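Ectoine hydroxylase (Sphingopyxis alaskensis, PDB 4MHR) catalyses the iron- and 2-oxoglutarate-dependent hydroxylation of L-ectoine to 5-hydroxyectoine, a compatible solute that protects cells against osmotic stress. Local coordinates at residues Ser33-Thr36 with Asn37-Ile41. Sequence-based numbering, arbitrary orientation.
Sequences SEWT and NDAPI
The indole N-H of Trp35 donates to the backbone oxygen of Ile41, with NE1 2.8 Å from O. The bond is nearly straight, 172° at the hydrogen. The oxygen lies almost in the ring plane, at the edge of the indole. With CG anti to the backbone N (chi1 -174°), the ring reaches over to Ile41, and the bond there limits its rotation. A second bond runs between backbones, from Ala39 N to Thr36 O at 2.7 Å. It closes a type I beta turn from Thr36 to Ala39, with Asn37 and Asp38 at its two corners. Thr36 also turns its hydroxyl toward the turn, with OG1 set between its backbone N and carbonyl carbon, where OG1 accepts a weak, bent bond from Asp38 N at 3.3 Å. The pair has the pattern of an ST turn, though a weak one, and it overlaps the beta turn. The loop joins strand 23-25 to helix 43-52 at the protein surface, away from the iron and substrate sites. The methyl of Ala39 points toward 33-36 and meets the pyrrole part of the Trp35 indole, with CB 3.6 Å from CD1. At the six-membered end, Asn37 ND2 comes within 3.5 Å of Trp35 CH2. The amide plane stands steeply to the ring, 76° from it. The backbone N of Asn37 sits over one face of the indole, toward its rim. Trp35 also packs on Ala43 and Ala46 of helix 43-52. On helix 117-127, Phe125 meets the side chains of Ala39, Pro40 and Ile41, and its backbone oxygen is hydrogen-bonded to Ser33 OG.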
loop_
_atom_site.group_PDB
_atom_site.type_symbol
_atom_site.label_atom_id
_atom_site.label_comp_id
_atom_site.label_asym_id
_atom_site.label_seq_id
_atom_site.Cartn_x
_atom_site.Cartn_y
_atom_site.Cartn_z
ATOM N N SER A 33 -1.591 -16.067 -10.072
ATOM C CA SER A 33 -0.682 -17.161 -10.531
ATOM C C SER A 33 -1.229 -18.445 -9.981
ATOM O O SER A 33 -1.774 -18.431 -8.877
ATOM C CB SER A 33 0.769 -16.995 -9.974
ATOM O OG SER A 33 1.451 -15.847 -10.518
ATOM N N GLU A 34 -0.990 -19.565 -10.685
ATOM C CA GLU A 34 -1.134 -20.899 -10.050
ATOM C C GLU A 34 -0.049 -21.005 -8.989
ATOM O O GLU A 34 1.072 -20.573 -9.209
ATOM C CB GLU A 34 -0.981 -22.040 -11.107
ATOM C CG GLU A 34 -1.875 -21.911 -12.329
ATOM C CD GLU A 34 -3.277 -22.424 -11.926
ATOM O OE1 GLU A 34 -3.336 -23.006 -10.844
ATOM O OE2 GLU A 34 -4.257 -22.326 -12.677
ATOM N N TRP A 35 -0.350 -21.599 -7.852
ATOM C CA TRP A 35 0.662 -21.849 -6.869
ATOM C C TRP A 35 1.449 -23.091 -7.234
ATOM O O TRP A 35 0.833 -24.087 -7.523
ATOM C CB TRP A 35 0.066 -22.074 -5.489
ATOM C CG TRP A 35 1.188 -22.198 -4.435
ATOM C CD1 TRP A 35 1.887 -21.177 -3.818
ATOM C CD2 TRP A 35 1.799 -23.432 -3.974
ATOM N NE1 TRP A 35 2.834 -21.704 -2.940
ATOM C CE2 TRP A 35 2.791 -23.082 -3.009
ATOM C CE3 TRP A 35 1.536 -24.806 -4.213
ATOM C CZ2 TRP A 35 3.562 -24.064 -2.323
ATOM C CZ3 TRP A 35 2.366 -25.798 -3.537
ATOM C CH2 TRP A 35 3.339 -25.415 -2.618
ATOM N N THR A 36 2.772 -23.038 -7.149
ATOM C CA THR A 36 3.648 -24.263 -7.290
ATOM C C THR A 36 4.784 -24.209 -6.290
ATOM O O THR A 36 4.954 -23.179 -5.607
ATOM C CB THR A 36 4.303 -24.311 -8.653
ATOM O OG1 THR A 36 5.220 -23.212 -8.752
ATOM C CG2 THR A 36 3.235 -24.116 -9.749
ATOM N N ASN A 37 5.510 -25.333 -6.140
ATOM C CA ASN A 37 6.647 -25.446 -5.205
ATOM C C ASN A 37 7.681 -24.339 -5.440
ATOM O O ASN A 37 8.294 -23.919 -4.528
ATOM C CB ASN A 37 7.352 -26.857 -5.213
ATOM C CG ASN A 37 6.730 -27.832 -4.210
ATOM O OD1 ASN A 37 6.701 -29.030 -4.435
ATOM N ND2 ASN A 37 6.178 -27.321 -3.155
ATOM N N ASP A 38 7.756 -23.841 -6.657
ATOM C CA ASP A 38 8.635 -22.741 -6.965
ATOM C C ASP A 38 8.099 -21.376 -6.501
ATOM O O ASP A 38 8.790 -20.392 -6.636
ATOM C CB ASP A 38 8.811 -22.642 -8.481
ATOM C CG ASP A 38 9.732 -23.732 -9.068
ATOM O OD1 ASP A 38 10.287 -24.577 -8.339
ATOM O OD2 ASP A 38 9.881 -23.744 -10.305
ATOM N N ALA A 39 6.864 -21.267 -6.025
ATOM C CA ALA A 39 6.405 -19.950 -5.583
ATOM C C ALA A 39 7.219 -19.438 -4.381
ATOM O O ALA A 39 7.672 -20.222 -3.569
ATOM C CB ALA A 39 4.948 -19.991 -5.253
ATOM N N PRO A 40 7.348 -18.107 -4.225
ATOM C CA PRO A 40 8.033 -17.479 -3.111
ATOM C C PRO A 40 7.261 -17.450 -1.808
ATOM O O PRO A 40 7.807 -17.044 -0.811
ATOM C CB PRO A 40 8.327 -16.091 -3.626
ATOM C CG PRO A 40 7.183 -15.798 -4.571
ATOM C CD PRO A 40 6.852 -17.124 -5.194
ATOM N N ILE A 41 6.025 -17.933 -1.774
ATOM C CA ILE A 41 5.296 -18.061 -0.521
ATOM C C ILE A 41 4.661 -19.455 -0.491
ATOM O O ILE A 41 4.591 -20.111 -1.515
ATOM C CB ILE A 41 4.200 -16.992 -0.398
ATOM C CG1 ILE A 41 3.279 -16.984 -1.613
ATOM C CG2 ILE A 41 4.809 -15.573 -0.240
ATOM C CD1 ILE A 41 2.165 -15.933 -1.498
#